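Local coordinates for protein ORF10 (Moritella marina, PDB 6RIW) that forms the ketosynthase-chain length factor didomain of a polyunsaturated fatty acid synthase and probably takes part in condensing acyl chains carried by acyl carrier protein, at residues Q706-V711 / Q956-H961; A169-Y174 / M582-E587; P772-K777 / R873-A878. All blocks are in the same frame, centred on the assembly; numbering follows the deposited sequence.

In the fold
Interaction 2 lies deep between the two ketosynthase-family units. Interaction 1 lies nearer the surface, where a segment near the modelled end of this construct packs on the second unit; both segments of interaction 3 lie in that unit. The centre of interaction 1 is about 17 Å from those of interactions 2 and 3, which are about 19 Å apart. Direct contacts connect them: H961 NE2 is 2.8 Å from R873 O, a probable hydrogen bond, Y708 OH lies 3.6 Å from L170 CD1, and Y174 CD1 3.3 Å from R873 O. D167 OD1 hydrogen-bonds Y708 OH and forms a salt bridge with R873 NH2. All three interactions lie away from the magnesium site at M1 and K286.

Interaction 1: Q706-V711 / Q956-H961; sequences QHYGPV and QGISAH
The backbone carbonyl of H707 accepts a hydrogen bond from I958 N at 2.8 Å, with the donor nearly in line with the C=O bond (177°). The ring of the same histidine takes a second bond: Q956 N donates to H707 ND1 at 3.0 Å and lies close to the ring plane, at its edge. With ND1 used as an acceptor, a neutral ring would probably carry its proton on NE2. G957, between the two donors, has left-handed backbone angles that turn the chain from one bond to the other. Its own N is met by a water at 2.8 Å, which also donates to Q706 O and weakly to H707 O. A second water joins the carbonyls of Y708 and I958, donating to Y708 O and I958 O at 2.8 Å each. The contact pins residues beyond helix 929-934, near the modelled end of the construct, to the loop that leaves helix 699-706 in the second ketosynthase-family unit. Q956 also packs over one face of the imidazole: CD is anti to CA (chi2 179°), which carries the chain out over the ring, and NE2 stands 3.9 Å above the H707 ring plane, displaced toward the rim, with ring and amide planes 40° apart. The amide itself is held elsewhere, NE2 by T164 O and OE1 by A166 N. An alanine in place of H707 would probably leave Q956 N without its ring acceptor and open a gap beneath the Q956 amide, while the carbonyl bond to I958 could remain. Farther along, the Y708 ring runs alongside the I958 side chain, and I958 CG2 approaches Y708 CE1 at 3.8 Å. The phenol end of Y708 is fixed by D167, whose OD1 bonds to its hydroxyl, and I958 also touches H165.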
loop_
_atom_site.group_PDB
_atom_site.type_symbol
_atom_site.label_atom_id
_atom_site.label_comp_id
_atom_site.label_asym_id
_atom_site.label_seq_id
_atom_site.Cartn_x
_atom_site.Cartn_y
_atom_site.Cartn_z
ATOM N N GLN A 706 13.523 -5.331 15.524
ATOM C CA GLN A 706 14.731 -5.846 16.173
ATOM C C GLN A 706 15.829 -6.188 15.174
ATOM O O GLN A 706 17.008 -6.203 15.548
ATOM C CB GLN A 706 14.407 -7.101 16.994
ATOM C CG GLN A 706 13.908 -6.802 18.395
ATOM C CD GLN A 706 14.188 -7.962 19.322
ATOM O OE1 GLN A 706 14.763 -7.772 20.386
ATOM N NE2 GLN A 706 13.823 -9.193 18.897
ATOM N N HIS A 707 15.472 -6.519 13.926
ATOM C CA HIS A 707 16.485 -6.788 12.907
ATOM C C HIS A 707 17.308 -5.558 12.550
ATOM O O HIS A 707 18.404 -5.715 12.013
ATOM C CB HIS A 707 15.862 -7.345 11.610
ATOM C CG HIS A 707 15.144 -8.645 11.790
ATOM N ND1 HIS A 707 15.723 -9.730 12.405
ATOM C CD2 HIS A 707 13.886 -9.030 11.450
ATOM C CE1 HIS A 707 14.861 -10.734 12.432
ATOM N NE2 HIS A 707 13.733 -10.334 11.871
ATOM N N TYR A 708 16.836 -4.347 12.889
ATOM C CA TYR A 708 17.534 -3.108 12.553
ATOM C C TYR A 708 18.243 -2.460 13.729
ATOM O O TYR A 708 19.151 -1.645 13.513
ATOM C CB TYR A 708 16.548 -2.107 11.927
ATOM C CG TYR A 708 15.931 -2.701 10.680
ATOM C CD1 TYR A 708 16.654 -2.778 9.490
ATOM C CD2 TYR A 708 14.646 -3.226 10.707
ATOM C CE1 TYR A 708 16.086 -3.361 8.324
ATOM C CE2 TYR A 708 14.072 -3.795 9.565
ATOM C CZ TYR A 708 14.797 -3.865 8.384
ATOM O OH TYR A 708 14.188 -4.428 7.278
ATOM N N GLY A 709 17.871 -2.815 14.948
ATOM C CA GLY A 709 18.545 -2.318 16.126
ATOM C C GLY A 709 17.819 -2.750 17.387
ATOM O O GLY A 709 16.642 -3.120 17.346
ATOM N N PRO A 710 18.495 -2.668 18.539
ATOM C CA PRO A 710 17.906 -3.172 19.790
ATOM C C PRO A 710 16.780 -2.292 20.320
ATOM O O PRO A 710 16.879 -1.059 20.324
ATOM C CB PRO A 710 19.098 -3.179 20.769
ATOM C CG PRO A 710 20.073 -2.190 20.188
ATOM C CD PRO A 710 19.880 -2.218 18.696
ATOM N N VAL A 711 15.710 -2.957 20.799
ATOM C CA VAL A 711 14.562 -2.310 21.426
ATOM C C VAL A 711 14.888 -2.009 22.882
ATOM O O VAL A 711 15.736 -2.664 23.502
ATOM C CB VAL A 711 13.309 -3.203 21.297
ATOM C CG1 VAL A 711 13.406 -4.461 22.172
ATOM C CG2 VAL A 711 12.017 -2.421 21.604
ATOM N N GLN A 956 18.634 -9.975 12.958
ATOM C CA GLN A 956 19.549 -10.196 11.837
ATOM C C GLN A 956 20.734 -9.238 11.795
ATOM O O GLN A 956 21.671 -9.486 11.028
ATOM C CB GLN A 956 18.778 -10.121 10.509
ATOM C CG GLN A 956 17.858 -11.316 10.336
ATOM C CD GLN A 956 17.057 -11.272 9.042
ATOM O OE1 GLN A 956 17.380 -10.536 8.118
ATOM N NE2 GLN A 956 16.014 -12.091 8.971
ATOM N N GLY A 957 20.730 -8.169 12.584
ATOM C CA GLY A 957 21.822 -7.203 12.546
ATOM C C GLY A 957 21.958 -6.455 11.239
ATOM O O GLY A 957 23.084 -6.263 10.759
ATOM N N ILE A 958 20.839 -6.027 10.647
ATOM C CA ILE A 958 20.884 -5.368 9.345
ATOM C C ILE A 958 21.486 -3.987 9.516
ATOM O O ILE A 958 21.080 -3.223 10.396
ATOM C CB ILE A 958 19.480 -5.266 8.724
ATOM C CG1 ILE A 958 18.833 -6.647 8.583
ATOM C CG2 ILE A 958 19.549 -4.566 7.362
ATOM C CD1 ILE A 958 19.612 -7.635 7.719
ATOM N N SER A 959 22.448 -3.649 8.666
ATOM C CA SER A 959 23.091 -2.347 8.774
ATOM C C SER A 959 22.180 -1.245 8.234
ATOM O O SER A 959 21.349 -1.459 7.342
ATOM C CB SER A 959 24.399 -2.340 7.992
ATOM O OG SER A 959 24.096 -2.604 6.625
ATOM N N ALA A 960 22.356 -0.047 8.777
ATOM C CA ALA A 960 21.517 1.070 8.369
ATOM C C ALA A 960 21.917 1.577 6.989
ATOM O O ALA A 960 23.010 1.313 6.489
ATOM C CB ALA A 960 21.616 2.214 9.375
ATOM N N HIS A 961 21.022 2.358 6.382
ATOM C CA HIS A 961 21.298 2.863 5.042
ATOM C C HIS A 961 22.580 3.686 5.006
ATOM O O HIS A 961 23.331 3.634 4.021
ATOM C CB HIS A 961 20.126 3.709 4.552
ATOM C CG HIS A 961 19.004 2.891 4.015
ATOM N ND1 HIS A 961 19.195 1.870 3.104
ATOM C CD2 HIS A 961 17.675 2.926 4.278
ATOM C CE1 HIS A 961 18.025 1.322 2.818
ATOM N NE2 HIS A 961 17.089 1.943 3.521
HETATM O O HOH W 1 19.647 -6.749 14.801
HETATM O O HOH W 2 19.930 -0.720 10.979
#

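Interaction 2: A169-Y174 / M582-E587; sequences ALVAGY and MGMELE
M584 lays its thioether across V171, the two side chains meeting at a slant: M584 SD is 3.8 Å from V171 CB and equally 3.8 Å from V171 CG2. CG of M584 stands between its own backbone N and carbonyl carbon (chi1 68°), which starts the chain toward the valine. Beside this pair, A172 CB faces backbone rather than side chain, 4.1 Å from G583 CA. One buried water joins the two loops, accepting from A172 N at 3.0 Å and from M584 N at 2.8 Å, and so satisfies two amides that do not bond to each other. The contact lies between the two ketosynthase-family units, next to the antiparallel pairing of strands 189-193 and 659-663; joining two such units through these strands is the usual dimer arrangement of thiolase-fold ketosynthases, made here within one chain. S663 of the second strand also touches A172. L170 is the centre of an inverse gamma turn, with V171 N bonding weakly to A169 O. L586 CD2 reaches the same A169 O, at 3.9 Å. F133 from helix 129-148 packs against both A169 and L586.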
loop_
_atom_site.group_PDB
_atom_site.type_symbol
_atom_site.label_atom_id
_atom_site.label_comp_id
_atom_site.label_asym_id
_atom_site.label_seq_id
_atom_site.Cartn_x
_atom_site.Cartn_y
_atom_site.Cartn_z
ATOM N N ALA A 169 10.061 -7.844 4.706
ATOM C CA ALA A 169 8.818 -7.509 5.397
ATOM C C ALA A 169 8.361 -6.071 5.146
ATOM O O ALA A 169 7.257 -5.695 5.578
ATOM C CB ALA A 169 8.985 -7.731 6.904
ATOM N N LEU A 170 9.183 -5.258 4.479
ATOM C CA LEU A 170 8.840 -3.867 4.180
ATOM C C LEU A 170 8.098 -3.850 2.846
ATOM O O LEU A 170 8.617 -3.465 1.792
ATOM C CB LEU A 170 10.091 -2.986 4.154
ATOM C CG LEU A 170 11.004 -3.056 5.405
ATOM C CD1 LEU A 170 12.249 -2.226 5.204
ATOM C CD2 LEU A 170 10.244 -2.574 6.641
ATOM N N VAL A 171 6.857 -4.323 2.904
ATOM C CA VAL A 171 6.180 -4.716 1.671
ATOM C C VAL A 171 5.623 -3.502 0.926
ATOM O O VAL A 171 5.765 -3.389 -0.298
ATOM C CB VAL A 171 5.086 -5.750 2.001
ATOM C CG1 VAL A 171 4.108 -5.874 0.845
ATOM C CG2 VAL A 171 5.728 -7.126 2.311
ATOM N N ALA A 172 4.982 -2.573 1.636
ATOM C CA ALA A 172 4.200 -1.542 0.948
ATOM C C ALA A 172 5.080 -0.458 0.306
ATOM O O ALA A 172 4.987 -0.205 -0.904
ATOM C CB ALA A 172 3.182 -0.922 1.916
ATOM N N GLY A 173 5.942 0.189 1.090
ATOM C CA GLY A 173 6.621 1.376 0.599
ATOM C C GLY A 173 8.054 1.167 0.136
ATOM O O GLY A 173 8.484 1.754 -0.861
ATOM N N TYR A 174 8.811 0.332 0.845
ATOM C CA TYR A 174 10.221 0.141 0.497
ATOM C C TYR A 174 10.473 -0.231 -0.967
ATOM O O TYR A 174 11.512 0.194 -1.505
ATOM C CB TYR A 174 10.837 -0.919 1.422
ATOM C CG TYR A 174 12.328 -1.090 1.223
ATOM C CD1 TYR A 174 13.204 -0.031 1.442
ATOM C CD2 TYR A 174 12.855 -2.322 0.814
ATOM C CE1 TYR A 174 14.592 -0.190 1.258
ATOM C CE2 TYR A 174 14.230 -2.490 0.617
ATOM C CZ TYR A 174 15.089 -1.420 0.842
ATOM O OH TYR A 174 16.454 -1.593 0.658
ATOM N N MET A 582 0.668 4.698 5.691
ATOM C CA MET A 582 0.620 3.412 6.371
ATOM C C MET A 582 1.649 2.501 5.728
ATOM O O MET A 582 2.217 2.815 4.680
ATOM C CB MET A 582 -0.789 2.802 6.302
ATOM C CG MET A 582 -1.352 2.722 4.860
ATOM S SD MET A 582 -0.704 1.316 3.889
ATOM C CE MET A 582 -1.806 -0.008 4.484
ATOM N N GLY A 583 1.927 1.392 6.410
ATOM C CA GLY A 583 2.538 0.228 5.811
ATOM C C GLY A 583 1.630 -0.961 6.090
ATOM O O GLY A 583 0.568 -0.820 6.707
ATOM N N MET A 584 2.048 -2.136 5.626
ATOM C CA MET A 584 1.131 -3.268 5.778
ATOM C C MET A 584 0.929 -3.598 7.254
ATOM O O MET A 584 1.822 -3.407 8.092
ATOM C CB MET A 584 1.613 -4.501 4.990
ATOM C CG MET A 584 2.867 -5.189 5.473
ATOM S SD MET A 584 2.941 -6.954 4.917
ATOM C CE MET A 584 1.544 -7.615 5.716
ATOM N N GLU A 585 -0.283 -4.023 7.581
ATOM C CA GLU A 585 -0.557 -4.615 8.883
ATOM C C GLU A 585 0.147 -5.961 8.922
ATOM O O GLU A 585 -0.281 -6.905 8.254
ATOM C CB GLU A 585 -2.063 -4.775 9.075
ATOM C CG GLU A 585 -2.462 -5.485 10.377
ATOM C CD GLU A 585 -1.782 -4.878 11.601
ATOM O OE1 GLU A 585 -2.287 -3.842 12.113
ATOM O OE2 GLU A 585 -0.753 -5.443 12.062
ATOM N N LEU A 586 1.252 -6.034 9.656
ATOM C CA LEU A 586 2.008 -7.278 9.720
ATOM C C LEU A 586 1.206 -8.417 10.339
ATOM O O LEU A 586 1.520 -9.591 10.075
ATOM C CB LEU A 586 3.292 -7.029 10.498
ATOM C CG LEU A 586 4.265 -6.011 9.850
ATOM C CD1 LEU A 586 5.418 -5.713 10.825
ATOM C CD2 LEU A 586 4.813 -6.531 8.518
ATOM N N GLU A 587 0.176 -8.111 11.161
ATOM C CA GLU A 587 -0.674 -9.174 11.700
ATOM C C GLU A 587 -1.471 -9.896 10.619
ATOM O O GLU A 587 -2.047 -10.962 10.898
ATOM C CB GLU A 587 -1.630 -8.630 12.782
ATOM C CG GLU A 587 -0.887 -8.148 14.028
ATOM C CD GLU A 587 -1.831 -7.746 15.167
ATOM O OE1 GLU A 587 -3.052 -7.582 14.929
ATOM O OE2 GLU A 587 -1.344 -7.585 16.301
HETATM O O HOH W 3 4.692 -2.361 4.627
#

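Interaction 3: P772-K777 / R873-A878; sequences PGSNAK and RDNSCA
S774 OG has hydrogen-bonding partners in two directions: N875 OD1 at 2.9 Å and a water at 2.6 Å, which in turn donates to S876 O. A second water accepts from S774 N at 3.0 Å and gives a weak bond to N875 OD1, so the asparagine oxygen meets both the serine hydroxyl and a solvent molecule. CG of N875, anti to its backbone N (chi1 -155°), carries the amide toward S774. The other end of the amide has a weak bond from N875 ND2 to Q181 of helix 174-183, in the first ketosynthase-family unit. The backbones meet directly as well: G773 N donates to N875 O at 2.9 Å, approaching from above the carbonyl plane (46° out of it). G773 has a positive phi of 103°, and a side chain at this backbone conformation would collide with the P772 carbonyl oxygen, so only glycine fits comfortably. G773 O lies against S876 CA (3.3 Å), and the next residue, C877, packs on I779 and A782 of helix 776-790. On the strand side, S876 OG donates to D874 OD2 at 2.7 Å, bridging the two residues that flank N875. D874 OD2 takes another bond from N667 ND2, so two donors grip this carboxylate oxygen. P772 and S876 form an antiparallel, non-hydrogen-bonded pair, CA to CA 4.5 Å, and their side chains diverge. Past the pair the chain turns into helix 776-790, with N775 as its N-cap: N775 OD1 accepts from A778 N. Here the antiparallel pairing of strands 763-772 and 876-884 ends, and the first strand passes through the short loop of G773 and S774 into an N-capped helix, in the second thiolase-fold ketosynthase unit.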
loop_
_atom_site.group_PDB
_atom_site.type_symbol
_atom_site.label_atom_id
_atom_site.label_comp_id
_atom_site.label_asym_id
_atom_site.label_seq_id
_atom_site.Cartn_x
_atom_site.Cartn_y
_atom_site.Cartn_z
ATOM N N PRO A 772 18.061 12.816 -1.053
ATOM C CA PRO A 772 18.408 11.389 -1.032
ATOM C C PRO A 772 19.462 11.099 0.026
ATOM O O PRO A 772 20.372 11.902 0.263
ATOM C CB PRO A 772 18.967 11.128 -2.442
ATOM C CG PRO A 772 18.501 12.271 -3.268
ATOM C CD PRO A 772 18.393 13.443 -2.344
ATOM N N GLY A 773 19.334 9.944 0.665
ATOM C CA GLY A 773 20.326 9.489 1.624
ATOM C C GLY A 773 19.878 9.663 3.064
ATOM O O GLY A 773 18.799 10.176 3.375
ATOM N N SER A 774 20.747 9.212 3.970
ATOM C CA SER A 774 20.427 9.165 5.388
ATOM C C SER A 774 21.509 9.752 6.283
ATOM O O SER A 774 21.370 9.674 7.514
ATOM C CB SER A 774 20.186 7.705 5.834
ATOM O OG SER A 774 19.027 7.157 5.215
ATOM N N ASN A 775 22.580 10.309 5.726
ATOM C CA ASN A 775 23.678 10.772 6.570
ATOM C C ASN A 775 23.516 12.250 6.926
ATOM O O ASN A 775 22.536 12.904 6.563
ATOM C CB ASN A 775 25.026 10.510 5.896
ATOM C CG ASN A 775 25.142 11.169 4.535
ATOM O OD1 ASN A 775 24.317 11.997 4.156
ATOM N ND2 ASN A 775 26.180 10.806 3.791
ATOM N N ALA A 776 24.483 12.775 7.685
ATOM C CA ALA A 776 24.419 14.164 8.121
ATOM C C ALA A 776 24.375 15.117 6.936
ATOM O O ALA A 776 23.728 16.167 6.999
ATOM C CB ALA A 776 25.615 14.493 9.018
ATOM N N LYS A 777 25.085 14.783 5.863
ATOM C CA LYS A 777 25.096 15.638 4.678
ATOM C C LYS A 777 23.702 15.736 4.071
ATOM O O LYS A 777 23.244 16.832 3.721
ATOM C CB LYS A 777 26.079 15.080 3.658
ATOM C CG LYS A 777 26.221 15.912 2.398
ATOM C CD LYS A 777 26.937 17.234 2.711
ATOM C CE LYS A 777 27.239 18.025 1.423
ATOM N NZ LYS A 777 27.109 19.497 1.612
ATOM N N ARG A 873 13.722 3.928 6.610
ATOM C CA ARG A 873 14.181 2.878 5.721
ATOM C C ARG A 873 13.952 3.207 4.256
ATOM O O ARG A 873 14.374 2.423 3.398
ATOM C CB ARG A 873 13.498 1.563 6.086
ATOM C CG ARG A 873 13.979 0.976 7.416
ATOM C CD ARG A 873 15.507 0.708 7.364
ATOM N NE ARG A 873 15.824 -0.376 6.430
ATOM C CZ ARG A 873 17.053 -0.689 6.022
ATOM N NH1 ARG A 873 18.109 0.001 6.454
ATOM N NH2 ARG A 873 17.238 -1.708 5.201
ATOM N N ASP A 874 13.290 4.320 3.939
ATOM C CA ASP A 874 13.196 4.735 2.543
ATOM C C ASP A 874 14.473 5.406 2.050
ATOM O O ASP A 874 14.597 5.664 0.844
ATOM C CB ASP A 874 12.014 5.685 2.373
ATOM C CG ASP A 874 12.085 6.861 3.356
ATOM O OD1 ASP A 874 12.131 6.621 4.607
ATOM O OD2 ASP A 874 12.107 8.015 2.880
ATOM N N ASN A 875 15.429 5.668 2.946
ATOM C CA ASN A 875 16.743 6.219 2.574
ATOM C C ASN A 875 16.603 7.610 1.949
ATOM O O ASN A 875 17.219 7.936 0.926
ATOM C CB ASN A 875 17.515 5.264 1.643
ATOM C CG ASN A 875 19.021 5.477 1.720
ATOM O OD1 ASN A 875 19.500 6.303 2.497
ATOM N ND2 ASN A 875 19.772 4.725 0.930
ATOM N N SER A 876 15.759 8.438 2.552
ATOM C CA SER A 876 15.767 9.858 2.234
ATOM C C SER A 876 15.555 10.643 3.518
ATOM O O SER A 876 15.020 10.138 4.514
ATOM C CB SER A 876 14.715 10.218 1.170
ATOM O OG SER A 876 13.419 9.983 1.657
ATOM N N CYS A 877 16.052 11.864 3.514
ATOM C CA CYS A 877 15.855 12.760 4.633
ATOM C C CYS A 877 14.732 13.725 4.279
ATOM O O CYS A 877 14.739 14.315 3.194
ATOM C CB CYS A 877 17.136 13.526 4.950
ATOM S SG CYS A 877 16.828 14.733 6.249
ATOM N N ALA A 878 13.765 13.858 5.173
ATOM C CA ALA A 878 12.717 14.857 5.069
ATOM C C ALA A 878 12.990 15.953 6.090
ATOM O O ALA A 878 13.448 15.677 7.205
ATOM C CB ALA A 878 11.326 14.244 5.312
HETATM O O HOH W 4 16.748 8.074 5.915
HETATM O O HOH W 5 22.703 7.037 3.146
#